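Local coordinates for 3-carboxy-cis,cis-muconate cycloisomerase (Acinetobacter calcoaceticus, PDB 1Q5N), which belongs to the fumarase/aspartase family of mainly helical enzymes, which assemble from four copies of the chain around a long central helical bundle, at residues A[23-28]-A[63-68]; A[41-46]-A[212-216]; A[146-150]-A[439-443]; A[301-306]-A[333-337]. All coordinates share one frame; numbering follows the deposited sequence.

Interaction 1: residues A[23-28]-A[63-68]; sequences DRALVS and IDKIDF
Val27 and Phe68 extend toward each other from their two segments, and the valine divides its two methyls between separate partners. CG2 lies 3.6 Å from Phe68 CE2, approaching the ring obliquely, while CG1, placed anti to the backbone N (chi1 176°), reaches Ile66 CD1 at 4.0 Å and Ile63 CD1 at 4.1 Å. Ile66 also serves the aromatic ring from within its own segment: its CG2 lies over one face of Phe68, displaced from the ring centre. The cluster continues to Phe85 and Ile92 of helix 82-94 and to Leu7 of the second subunit.

Contacts between polar and apolar groups surround this cluster. Ile63 CD1 packs against the helix backbone at Arg24 O, 3.8 Å away, and Ile63 CG1 lies over one face of the Arg24 guanidinium. At the edge of the same guanidinium, Arg24 NH2 stands 4.0 Å from Asp64 OD1, too long for a salt bridge but close enough for a loose attraction between opposite charges at the solvent-facing side. Asp23 turns its carboxylate to the second subunit, where OD2 accepts a hydrogen bond from Leu7 N.

The arrangement is a helix start packed against a helix-loop-helix connection: the first turn of helix 23-43 meets the link between helices 62-65 and 68-78, and Asp67, as N-cap, opens the latter helix in the N-terminal part of this lyase-family fold.

Interaction 2: residues A[41-46]-A[212-216]; sequences QAQVGV and IVVEA
Val44 is the side chain on which this contact turns, pressed against Ile212 and Val213 of the facing helix. Its CB already lies 3.7 Å from Ile212 CG2. From there the two branches part. CG1, anti to the carbonyl carbon (chi1 -63°), comes to 3.4 Å from Ile212 CG2, tighter than ordinary van der Waals packing, and passes Ala216 CB at a looser 4.4 Å. CG2 instead faces the other neighbour, meeting Val213 CG2 at 3.8 Å, with the two valines set at about a right angle.

Val213 in turn spreads its methyls over three residues of segment 41-46. The CG2 that touches Val44 also touches Val46 CG2 at 3.7 Å, while its CG1 rests on the aliphatic part of Gln41, 3.9 Å from CG. The polar end of Gln41 goes past this patch, NE2 donating to the backbone O of Trp106. Gln43 also runs out extended, bringing OE1 to 4.0 Å from Ala216 CB; its NE2 bonds to Gln220 OE1, a second tie to helix 210-221.

Gly45 has a positive phi (95°), a conformation that favours glycine, and lies in the turn between Val44 and Val46, which both bear on Val213. The contact therefore joins the C-terminal end of helix 23-43 and the turn after it to helix 210-221, with helix 49-59 packing on Ala42 and Trp106 touching Val46.

Interaction 3: residues A[146-150]-A[439-443]; sequences TYRHQ and QDQID
Arg148 reaches from a turn to helix 438-447 and is gripped there by charge, by an amide and by an apolar cover. The charged part is a salt bridge to Asp443: NH2 donates to OD1 at 2.7 Å, nearly along the C-O axis of the carboxylate and close to the guanidinium plane. The same oxygen takes a weak second bond from Arg148 NH1, so one carboxylate atom spans both terminal nitrogens although the two flat groups are turned 53° apart.

The amide of Gln439 works in both directions. OE1 accepts from Arg148 NH1 at 2.7 Å, with the donor in the carbonyl plane and an N-H...O angle of 159°. NE2 gives its hydrogen to Arg148 O at 2.9 Å, reaching that carbonyl from above its plane, and Thr165 OG1 is a further partner of this oxygen. With both ends of the amide engaged, its rotation is fixed. Beside it, His149 CD2 comes to 3.8 Å from Gln439 NE2, a plain van der Waals contact of ring carbon and amide nitrogen. The turn involved is a type I beta turn, Tyr147 to Gln150, leading to strand 151-156; as it leaves helix 110-146, a long helix of this fumarase/aspartase-type fold, it is tied to helix 438-447 in the C-terminal part of the chain.

Apolar packing completes the grip. Ile442 CG2 lies over the centre of one guanidinium face, and Ile442 CD1 touches Arg148 CB at 3.7 Å. Arg148 sets CG between its backbone N and carbonyl carbon (chi1 59°) and bends again at chi2 and chi3, which carries the chain over this isoleucine.

Interaction 4: residues A[301-306]-A[333-337]; sequences RVPALM and EIFQL
Leu305 and Ile334 lie alongside each other, running in opposed senses, at the centre of a nearly antiparallel helix pair, Leu305 CB standing 3.7 Å from Ile334 CG1. Farther along its chain, Leu305 CD1 reaches both Glu333 CG at 3.5 Å and Leu337 CD1 at 3.9 Å. Met306 folds back at chi2 and chi3 to bring CE against Ile334 CD1, only 3.3 Å away, a tight carbon pair. Val302 closes the other part of the seam, its CG2 packing on Leu337 CB at 4.0 Å.

Flanking this apolar layer lies one ionic link. Arg301 NH1 donates to Glu333 OE2 at 2.8 Å, and the oxygen is approached from above the carboxylate plane rather than within it; the angle at the hydrogen is 140°. Both chains are bent at chi2, which brings the two charged ends together across the pair, and Leu337 CD1 supports Arg301 at CG, 3.7 Å away. Glu333 OE2 has a second partner in Tyr13 OH, so this one oxygen is held from two residues.

The segment axes approach to 10.0 Å and cross at -160°. Around them, helix 235-261 covers Met306 and Ile334 through Ala241 and Leu244, while Leu329 and Arg301 of the second subunit and Tyr310 of the third pack against helix 290-311, consistent with a place in the intersubunit helical bundle of this family.

In the fold
From the N terminus, helix 23-43 takes part in two contacts: interaction 1 ties its first turn to the 62-65/68-78 connection, closing a short loop of mostly helical chain, and interaction 2 ties its far end to helix 210-221. These two cross along the sequence, and their centres lie 26 Å apart. Interaction 2 also crosses interaction 3, which joins the turn after helix 110-146 to helix 438-447 on the opposite side of the chain's centre, about 57 Å away between centres. Interaction 4, within the span that interaction 3 encloses, pairs helices 290-311 and 323-351 near the centre of the chain. Interactions 1 and 4 touch the second subunit, interactions 3 and 4 the third.

Interaction 1: residues A[23-28]-A[63-68]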
loop_
_atom_site.group_PDB
_atom_site.type_symbol
_atom_site.label_atom_id
_atom_site.label_comp_id
_atom_site.label_asym_id
_atom_site.label_seq_id
_atom_site.Cartn_x
_atom_site.Cartn_y
_atom_site.Cartn_z
ATOM N N ASP A 23 -9.730 2.020 -24.710
ATOM C CA ASP A 23 -9.151 3.113 -25.472
ATOM C C ASP A 23 -10.186 3.815 -26.356
ATOM O O ASP A 23 -10.255 5.055 -26.440
ATOM C CB ASP A 23 -8.007 2.604 -26.349
ATOM C CG ASP A 23 -6.784 2.188 -25.537
ATOM O OD1 ASP A 23 -6.621 2.643 -24.387
ATOM O OD2 ASP A 23 -5.971 1.398 -26.047
ATOM N N ARG A 24 -11.016 2.992 -26.980
ATOM C CA ARG A 24 -12.033 3.458 -27.879
ATOM C C ARG A 24 -13.079 4.303 -27.138
ATOM O O ARG A 24 -13.427 5.394 -27.597
ATOM C CB ARG A 24 -12.630 2.241 -28.569
ATOM C CG ARG A 24 -13.470 2.568 -29.760
ATOM C CD ARG A 24 -13.289 1.543 -30.907
ATOM N NE ARG A 24 -14.152 1.936 -32.020
ATOM C CZ ARG A 24 -15.468 2.150 -31.879
ATOM N NH1 ARG A 24 -16.050 1.993 -30.675
ATOM N NH2 ARG A 24 -16.197 2.555 -32.926
ATOM N N ALA A 25 -13.575 3.841 -25.987
ATOM C CA ALA A 25 -14.532 4.681 -25.293
ATOM C C ALA A 25 -13.878 5.971 -24.777
ATOM O O ALA A 25 -14.517 7.042 -24.790
ATOM C CB ALA A 25 -15.212 3.927 -24.117
ATOM N N LEU A 26 -12.626 5.879 -24.328
ATOM C CA LEU A 26 -11.956 7.058 -23.791
ATOM C C LEU A 26 -11.911 8.161 -24.860
ATOM O O LEU A 26 -12.303 9.306 -24.607
ATOM C CB LEU A 26 -10.528 6.735 -23.292
ATOM C CG LEU A 26 -9.753 8.001 -22.841
ATOM C CD1 LEU A 26 -10.415 8.636 -21.609
ATOM C CD2 LEU A 26 -8.308 7.653 -22.580
ATOM N N VAL A 27 -11.457 7.797 -26.063
ATOM C CA VAL A 27 -11.399 8.756 -27.179
ATOM C C VAL A 27 -12.817 9.256 -27.537
ATOM O O VAL A 27 -12.995 10.412 -27.911
ATOM C CB VAL A 27 -10.712 8.151 -28.421
ATOM C CG1 VAL A 27 -10.785 9.171 -29.578
ATOM C CG2 VAL A 27 -9.228 7.798 -28.095
ATOM N N SER A 28 -13.825 8.401 -27.380
ATOM C CA SER A 28 -15.199 8.793 -27.635
ATOM C C SER A 28 -15.606 9.907 -26.707
ATOM O O SER A 28 -16.209 10.894 -27.122
ATOM C CB SER A 28 -16.145 7.635 -27.367
ATOM O OG SER A 28 -16.755 7.282 -28.569
ATOM N N ILE A 63 -14.533 9.065 -34.615
ATOM C CA ILE A 63 -14.037 7.857 -33.995
ATOM C C ILE A 63 -13.615 6.832 -35.028
ATOM O O ILE A 63 -12.637 6.123 -34.838
ATOM C CB ILE A 63 -15.090 7.233 -33.081
ATOM C CG1 ILE A 63 -14.470 6.064 -32.306
ATOM C CG2 ILE A 63 -16.291 6.768 -33.894
ATOM C CD1 ILE A 63 -13.544 6.530 -31.194
ATOM N N ASP A 64 -14.345 6.757 -36.136
ATOM C CA ASP A 64 -14.007 5.803 -37.187
ATOM C C ASP A 64 -12.863 6.249 -38.051
ATOM O O ASP A 64 -12.169 5.422 -38.651
ATOM C CB ASP A 64 -15.230 5.512 -38.043
ATOM C CG ASP A 64 -16.301 4.808 -37.254
ATOM O OD1 ASP A 64 -16.010 3.683 -36.777
ATOM O OD2 ASP A 64 -17.408 5.381 -37.085
ATOM N N LYS A 65 -12.636 7.554 -38.091
ATOM C CA LYS A 65 -11.543 8.088 -38.895
ATOM C C LYS A 65 -10.197 8.205 -38.160
ATOM O O LYS A 65 -9.167 8.338 -38.801
ATOM C CB LYS A 65 -11.922 9.451 -39.444
ATOM C CG LYS A 65 -13.145 9.451 -40.356
ATOM C CD LYS A 65 -13.366 10.871 -40.818
ATOM C CE LYS A 65 -14.577 11.033 -41.677
ATOM N NZ LYS A 65 -14.598 12.481 -42.052
ATOM N N ILE A 66 -10.210 8.148 -36.828
ATOM C CA ILE A 66 -8.998 8.251 -36.035
ATOM C C ILE A 66 -8.045 7.034 -36.098
ATOM O O ILE A 66 -8.473 5.900 -35.973
ATOM C CB ILE A 66 -9.399 8.590 -34.587
ATOM C CG1 ILE A 66 -9.610 10.104 -34.496
ATOM C CG2 ILE A 66 -8.369 8.069 -33.601
ATOM C CD1 ILE A 66 -10.222 10.519 -33.273
ATOM N N ASP A 67 -6.752 7.285 -36.302
ATOM C CA ASP A 67 -5.730 6.221 -36.408
ATOM C C ASP A 67 -5.165 5.891 -35.027
ATOM O O ASP A 67 -4.313 6.624 -34.512
ATOM C CB ASP A 67 -4.580 6.669 -37.326
ATOM C CG ASP A 67 -3.506 5.597 -37.501
ATOM O OD1 ASP A 67 -3.701 4.468 -37.021
ATOM O OD2 ASP A 67 -2.464 5.888 -38.140
ATOM N N PHE A 68 -5.617 4.776 -34.453
ATOM C CA PHE A 68 -5.191 4.404 -33.129
ATOM C C PHE A 68 -3.741 4.013 -32.977
ATOM O O PHE A 68 -3.178 4.166 -31.894
ATOM C CB PHE A 68 -6.144 3.359 -32.549
ATOM C CG PHE A 68 -7.439 3.959 -32.063
ATOM C CD1 PHE A 68 -8.482 4.218 -32.946
ATOM C CD2 PHE A 68 -7.606 4.300 -30.714
ATOM C CE1 PHE A 68 -9.670 4.824 -32.501
ATOM C CE2 PHE A 68 -8.778 4.902 -30.261
ATOM C CZ PHE A 68 -9.816 5.159 -31.153
#

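Interaction 2: residues A[41-46]-A[212-216]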
loop_
_atom_site.group_PDB
_atom_site.type_symbol
_atom_site.label_atom_id
_atom_site.label_comp_id
_atom_site.label_asym_id
_atom_site.label_seq_id
_atom_site.Cartn_x
_atom_site.Cartn_y
_atom_site.Cartn_z
ATOM N N GLN A 41 -19.259 27.472 -26.481
ATOM C CA GLN A 41 -18.637 28.715 -26.929
ATOM C C GLN A 41 -19.479 29.441 -27.994
ATOM O O GLN A 41 -19.595 30.665 -27.953
ATOM C CB GLN A 41 -17.218 28.457 -27.453
ATOM C CG GLN A 41 -16.282 28.094 -26.355
ATOM C CD GLN A 41 -14.896 27.704 -26.845
ATOM O OE1 GLN A 41 -14.723 27.243 -27.978
ATOM N NE2 GLN A 41 -13.894 27.867 -25.972
ATOM N N ALA A 42 -20.055 28.686 -28.929
ATOM C CA ALA A 42 -20.905 29.263 -29.979
ATOM C C ALA A 42 -22.122 29.895 -29.302
ATOM O O ALA A 42 -22.526 31.002 -29.611
ATOM C CB ALA A 42 -21.357 28.173 -30.980
ATOM N N GLN A 43 -22.678 29.186 -28.347
ATOM C CA GLN A 43 -23.825 29.672 -27.626
ATOM C C GLN A 43 -23.626 30.999 -26.845
ATOM O O GLN A 43 -24.607 31.684 -26.536
ATOM C CB GLN A 43 -24.303 28.545 -26.711
ATOM C CG GLN A 43 -25.162 28.964 -25.572
ATOM C CD GLN A 43 -25.540 27.790 -24.711
ATOM O OE1 GLN A 43 -25.933 27.953 -23.534
ATOM N NE2 GLN A 43 -25.435 26.583 -25.287
ATOM N N VAL A 44 -22.393 31.367 -26.503
ATOM C CA VAL A 44 -22.176 32.630 -25.788
ATOM C C VAL A 44 -21.397 33.642 -26.636
ATOM O O VAL A 44 -20.943 34.673 -26.134
ATOM C CB VAL A 44 -21.400 32.438 -24.460
ATOM C CG1 VAL A 44 -22.200 31.589 -23.509
ATOM C CG2 VAL A 44 -20.028 31.824 -24.731
ATOM N N GLY A 45 -21.210 33.330 -27.913
ATOM C CA GLY A 45 -20.500 34.252 -28.767
ATOM C C GLY A 45 -19.010 34.052 -28.974
ATOM O O GLY A 45 -18.464 34.576 -29.942
ATOM N N VAL A 46 -18.326 33.305 -28.120
ATOM C CA VAL A 46 -16.885 33.135 -28.314
ATOM C C VAL A 46 -16.456 32.559 -29.677
ATOM O O VAL A 46 -15.360 32.844 -30.138
ATOM C CB VAL A 46 -16.282 32.317 -27.166
ATOM C CG1 VAL A 46 -14.770 32.139 -27.364
ATOM C CG2 VAL A 46 -16.594 33.026 -25.848
ATOM N N ILE A 212 -18.477 32.649 -18.059
ATOM C CA ILE A 212 -19.650 32.434 -18.904
ATOM C C ILE A 212 -19.462 31.113 -19.675
ATOM O O ILE A 212 -20.388 30.279 -19.759
ATOM C CB ILE A 212 -19.783 33.624 -19.907
ATOM C CG1 ILE A 212 -19.939 34.942 -19.130
ATOM C CG2 ILE A 212 -20.797 33.341 -20.927
ATOM C CD1 ILE A 212 -18.473 35.575 -18.610
ATOM N N VAL A 213 -18.278 30.901 -20.248
ATOM C CA VAL A 213 -18.067 29.667 -20.988
ATOM C C VAL A 213 -18.069 28.373 -20.120
ATOM O O VAL A 213 -18.588 27.347 -20.548
ATOM C CB VAL A 213 -16.777 29.703 -21.787
ATOM C CG1 VAL A 213 -16.540 28.342 -22.425
ATOM C CG2 VAL A 213 -16.877 30.759 -22.885
ATOM N N VAL A 214 -17.529 28.420 -18.903
ATOM C CA VAL A 214 -17.479 27.233 -18.046
ATOM C C VAL A 214 -18.896 26.849 -17.678
ATOM O O VAL A 214 -19.265 25.663 -17.679
ATOM C CB VAL A 214 -16.673 27.488 -16.732
ATOM C CG1 VAL A 214 -16.588 26.207 -15.891
ATOM C CG2 VAL A 214 -15.282 27.923 -17.082
ATOM N N GLU A 215 -19.702 27.853 -17.369
ATOM C CA GLU A 215 -21.073 27.604 -16.999
ATOM C C GLU A 215 -21.843 26.865 -18.101
ATOM O O GLU A 215 -22.530 25.874 -17.838
ATOM C CB GLU A 215 -21.719 28.926 -16.658
ATOM C CG GLU A 215 -23.201 28.870 -16.461
ATOM C CD GLU A 215 -23.732 30.263 -16.216
ATOM O OE1 GLU A 215 -23.515 31.140 -17.106
ATOM O OE2 GLU A 215 -24.332 30.482 -15.136
ATOM N N ALA A 216 -21.693 27.322 -19.334
ATOM C CA ALA A 216 -22.388 26.699 -20.448
ATOM C C ALA A 216 -21.759 25.361 -20.838
ATOM O O ALA A 216 -22.414 24.503 -21.423
ATOM C CB ALA A 216 -22.403 27.644 -21.664
#

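Interaction 3: residues A[146-150]-A[439-443]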
loop_
_atom_site.group_PDB
_atom_site.type_symbol
_atom_site.label_atom_id
_atom_site.label_comp_id
_atom_site.label_asym_id
_atom_site.label_seq_id
_atom_site.Cartn_x
_atom_site.Cartn_y
_atom_site.Cartn_z
ATOM N N THR A 146 -36.153 -15.037 3.725
ATOM C CA THR A 146 -36.340 -16.449 3.496
ATOM C C THR A 146 -35.682 -17.338 4.575
ATOM O O THR A 146 -36.237 -18.382 4.957
ATOM C CB THR A 146 -35.766 -16.839 2.134
ATOM O OG1 THR A 146 -36.395 -16.081 1.114
ATOM C CG2 THR A 146 -36.030 -18.266 1.829
ATOM N N TYR A 147 -34.538 -16.904 5.108
ATOM C CA TYR A 147 -33.775 -17.708 6.070
ATOM C C TYR A 147 -33.620 -17.086 7.429
ATOM O O TYR A 147 -32.691 -17.437 8.171
ATOM C CB TYR A 147 -32.374 -17.980 5.496
ATOM C CG TYR A 147 -32.385 -18.755 4.205
ATOM C CD1 TYR A 147 -32.680 -20.127 4.192
ATOM C CD2 TYR A 147 -32.100 -18.139 2.992
ATOM C CE1 TYR A 147 -32.685 -20.873 2.993
ATOM C CE2 TYR A 147 -32.106 -18.880 1.779
ATOM C CZ TYR A 147 -32.400 -20.238 1.804
ATOM O OH TYR A 147 -32.421 -20.968 0.638
ATOM N N ARG A 148 -34.506 -16.169 7.781
ATOM C CA ARG A 148 -34.361 -15.538 9.079
ATOM C C ARG A 148 -34.447 -16.528 10.247
ATOM O O ARG A 148 -34.013 -16.229 11.351
ATOM C CB ARG A 148 -35.394 -14.413 9.232
ATOM C CG ARG A 148 -36.886 -14.809 9.102
ATOM C CD ARG A 148 -37.646 -14.004 10.151
ATOM N NE ARG A 148 -38.072 -12.732 9.628
ATOM C CZ ARG A 148 -38.078 -11.565 10.282
ATOM N NH1 ARG A 148 -37.661 -11.406 11.539
ATOM N NH2 ARG A 148 -38.570 -10.519 9.647
ATOM N N HIS A 149 -35.022 -17.696 9.996
ATOM C CA HIS A 149 -35.166 -18.723 11.027
ATOM C C HIS A 149 -34.228 -19.920 10.817
ATOM O O HIS A 149 -34.289 -20.890 11.581
ATOM C CB HIS A 149 -36.639 -19.243 11.115
ATOM C CG HIS A 149 -37.619 -18.197 11.561
ATOM N ND1 HIS A 149 -38.663 -17.761 10.767
ATOM C CD2 HIS A 149 -37.628 -17.407 12.673
ATOM C CE1 HIS A 149 -39.268 -16.739 11.359
ATOM N NE2 HIS A 149 -38.655 -16.506 12.513
ATOM N N GLN A 150 -33.378 -19.876 9.793
ATOM C CA GLN A 150 -32.467 -20.979 9.563
ATOM C C GLN A 150 -31.311 -20.873 10.583
ATOM O O GLN A 150 -30.362 -20.069 10.406
ATOM C CB GLN A 150 -31.924 -20.917 8.155
ATOM C CG GLN A 150 -30.884 -21.969 7.906
ATOM C CD GLN A 150 -31.438 -23.386 8.220
ATOM O OE1 GLN A 150 -32.380 -23.853 7.559
ATOM N NE2 GLN A 150 -30.854 -24.067 9.256
ATOM N N GLN A 439 -34.182 -11.394 15.759
ATOM C CA GLN A 439 -35.355 -11.110 14.922
ATOM C C GLN A 439 -35.644 -9.620 14.900
ATOM O O GLN A 439 -36.024 -9.100 13.855
ATOM C CB GLN A 439 -36.575 -11.944 15.390
ATOM C CG GLN A 439 -36.289 -13.484 15.259
ATOM C CD GLN A 439 -35.798 -13.854 13.876
ATOM O OE1 GLN A 439 -36.190 -13.232 12.898
ATOM N NE2 GLN A 439 -34.951 -14.878 13.773
ATOM N N ASP A 440 -35.430 -8.927 16.024
ATOM C CA ASP A 440 -35.607 -7.469 16.045
ATOM C C ASP A 440 -34.590 -6.843 15.069
ATOM O O ASP A 440 -34.924 -5.891 14.317
ATOM C CB ASP A 440 -35.328 -6.855 17.444
ATOM C CG ASP A 440 -36.397 -7.188 18.489
ATOM O OD1 ASP A 440 -37.458 -7.744 18.115
ATOM O OD2 ASP A 440 -36.174 -6.891 19.690
ATOM N N GLN A 441 -33.342 -7.356 15.071
ATOM C CA GLN A 441 -32.309 -6.799 14.174
ATOM C C GLN A 441 -32.673 -7.050 12.726
ATOM O O GLN A 441 -32.552 -6.135 11.892
ATOM C CB GLN A 441 -30.920 -7.363 14.482
ATOM C CG GLN A 441 -30.312 -6.856 15.821
ATOM C CD GLN A 441 -28.945 -7.493 16.094
ATOM O OE1 GLN A 441 -28.025 -7.392 15.269
ATOM N NE2 GLN A 441 -28.811 -8.155 17.244
ATOM N N ILE A 442 -33.138 -8.263 12.410
ATOM C CA ILE A 442 -33.509 -8.505 11.035
ATOM C C ILE A 442 -34.698 -7.578 10.641
ATOM O O ILE A 442 -34.709 -7.024 9.540
ATOM C CB ILE A 442 -33.863 -9.992 10.809
ATOM C CG1 ILE A 442 -32.593 -10.843 11.062
ATOM C CG2 ILE A 442 -34.492 -10.184 9.403
ATOM C CD1 ILE A 442 -32.756 -12.367 10.847
ATOM N N ASP A 443 -35.684 -7.394 11.529
ATOM C CA ASP A 443 -36.819 -6.522 11.203
ATOM C C ASP A 443 -36.331 -5.078 11.006
ATOM O O ASP A 443 -36.828 -4.359 10.132
ATOM C CB ASP A 443 -37.892 -6.499 12.319
ATOM C CG ASP A 443 -38.695 -7.791 12.403
ATOM O OD1 ASP A 443 -38.909 -8.451 11.360
ATOM O OD2 ASP A 443 -39.123 -8.130 13.534
#

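Interaction 4: residues A[301-306]-A[333-337]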
loop_
_atom_site.group_PDB
_atom_site.type_symbol
_atom_site.label_atom_id
_atom_site.label_comp_id
_atom_site.label_asym_id
_atom_site.label_seq_id
_atom_site.Cartn_x
_atom_site.Cartn_y
_atom_site.Cartn_z
ATOM N N ARG A 301 -6.159 -6.565 -4.237
ATOM C CA ARG A 301 -5.715 -5.572 -5.187
ATOM C C ARG A 301 -6.241 -4.112 -4.954
ATOM O O ARG A 301 -5.475 -3.128 -5.062
ATOM C CB ARG A 301 -6.082 -6.130 -6.567
ATOM C CG ARG A 301 -5.351 -5.568 -7.779
ATOM C CD ARG A 301 -3.837 -5.917 -7.861
ATOM N NE ARG A 301 -3.153 -5.154 -8.932
ATOM C CZ ARG A 301 -3.635 -5.003 -10.186
ATOM N NH1 ARG A 301 -4.807 -5.532 -10.540
ATOM N NH2 ARG A 301 -2.934 -4.361 -11.134
ATOM N N VAL A 302 -7.529 -3.967 -4.601
ATOM C CA VAL A 302 -8.092 -2.647 -4.400
ATOM C C VAL A 302 -7.399 -1.890 -3.263
ATOM O O VAL A 302 -7.095 -0.698 -3.434
ATOM C CB VAL A 302 -9.670 -2.708 -4.267
ATOM C CG1 VAL A 302 -10.231 -1.354 -3.860
ATOM C CG2 VAL A 302 -10.252 -3.020 -5.656
ATOM N N PRO A 303 -7.135 -2.541 -2.102
ATOM C CA PRO A 303 -6.438 -1.811 -1.019
ATOM C C PRO A 303 -5.071 -1.301 -1.483
ATOM O O PRO A 303 -4.647 -0.180 -1.085
ATOM C CB PRO A 303 -6.290 -2.858 0.088
ATOM C CG PRO A 303 -7.609 -3.683 -0.076
ATOM C CD PRO A 303 -7.625 -3.851 -1.622
ATOM N N ALA A 304 -4.373 -2.107 -2.304
ATOM C CA ALA A 304 -3.063 -1.683 -2.835
ATOM C C ALA A 304 -3.263 -0.498 -3.781
ATOM O O ALA A 304 -2.528 0.450 -3.707
ATOM C CB ALA A 304 -2.357 -2.839 -3.587
ATOM N N LEU A 305 -4.261 -0.555 -4.673
ATOM C CA LEU A 305 -4.511 0.562 -5.583
ATOM C C LEU A 305 -4.903 1.855 -4.802
ATOM O O LEU A 305 -4.621 2.991 -5.286
ATOM C CB LEU A 305 -5.600 0.202 -6.589
ATOM C CG LEU A 305 -5.161 -0.922 -7.536
ATOM C CD1 LEU A 305 -6.387 -1.434 -8.266
ATOM C CD2 LEU A 305 -4.109 -0.425 -8.548
ATOM N N MET A 306 -5.515 1.686 -3.616
ATOM C CA MET A 306 -5.901 2.828 -2.799
ATOM C C MET A 306 -4.634 3.584 -2.369
ATOM O O MET A 306 -4.643 4.828 -2.333
ATOM C CB MET A 306 -6.647 2.406 -1.516
ATOM C CG MET A 306 -8.130 2.075 -1.656
ATOM S SD MET A 306 -9.089 3.438 -2.383
ATOM C CE MET A 306 -9.498 2.632 -3.721
ATOM N N GLU A 333 -8.704 0.709 -12.965
ATOM C CA GLU A 333 -8.556 -0.639 -12.407
ATOM C C GLU A 333 -9.477 -0.797 -11.189
ATOM O O GLU A 333 -10.117 -1.839 -11.050
ATOM C CB GLU A 333 -7.091 -0.885 -12.056
ATOM C CG GLU A 333 -6.671 -2.279 -11.599
ATOM C CD GLU A 333 -6.655 -3.311 -12.709
ATOM O OE1 GLU A 333 -6.642 -2.873 -13.886
ATOM O OE2 GLU A 333 -6.642 -4.552 -12.435
ATOM N N ILE A 334 -9.591 0.232 -10.329
ATOM C CA ILE A 334 -10.445 0.153 -9.133
ATOM C C ILE A 334 -11.913 -0.051 -9.547
ATOM O O ILE A 334 -12.584 -0.933 -9.022
ATOM C CB ILE A 334 -10.282 1.425 -8.263
ATOM C CG1 ILE A 334 -8.820 1.516 -7.864
ATOM C CG2 ILE A 334 -11.245 1.406 -7.039
ATOM C CD1 ILE A 334 -8.470 2.576 -6.900
ATOM N N PHE A 335 -12.413 0.752 -10.490
ATOM C CA PHE A 335 -13.775 0.568 -10.997
ATOM C C PHE A 335 -14.006 -0.842 -11.585
ATOM O O PHE A 335 -15.007 -1.510 -11.320
ATOM C CB PHE A 335 -14.060 1.568 -12.118
ATOM C CG PHE A 335 -14.810 2.783 -11.667
ATOM C CD1 PHE A 335 -16.173 2.687 -11.351
ATOM C CD2 PHE A 335 -14.163 4.043 -11.628
ATOM C CE1 PHE A 335 -16.915 3.817 -11.002
ATOM C CE2 PHE A 335 -14.867 5.188 -11.285
ATOM C CZ PHE A 335 -16.258 5.092 -10.978
ATOM N N GLN A 336 -13.087 -1.272 -12.428
ATOM C CA GLN A 336 -13.212 -2.575 -13.052
ATOM C C GLN A 336 -13.214 -3.756 -12.083
ATOM O O GLN A 336 -13.978 -4.708 -12.295
ATOM C CB GLN A 336 -12.114 -2.761 -14.090
ATOM C CG GLN A 336 -12.473 -2.144 -15.412
ATOM C CD GLN A 336 -11.293 -2.184 -16.361
ATOM O OE1 GLN A 336 -10.394 -1.359 -16.260
ATOM N NE2 GLN A 336 -11.270 -3.157 -17.249
ATOM N N LEU A 337 -12.386 -3.706 -11.027
ATOM C CA LEU A 337 -12.338 -4.780 -10.029
ATOM C C LEU A 337 -13.585 -4.755 -9.151
ATOM O O LEU A 337 -14.099 -5.828 -8.760
ATOM C CB LEU A 337 -11.076 -4.681 -9.144
ATOM C CG LEU A 337 -9.783 -5.036 -9.888
ATOM C CD1 LEU A 337 -8.569 -4.521 -9.191
ATOM C CD2 LEU A 337 -9.706 -6.536 -10.031
#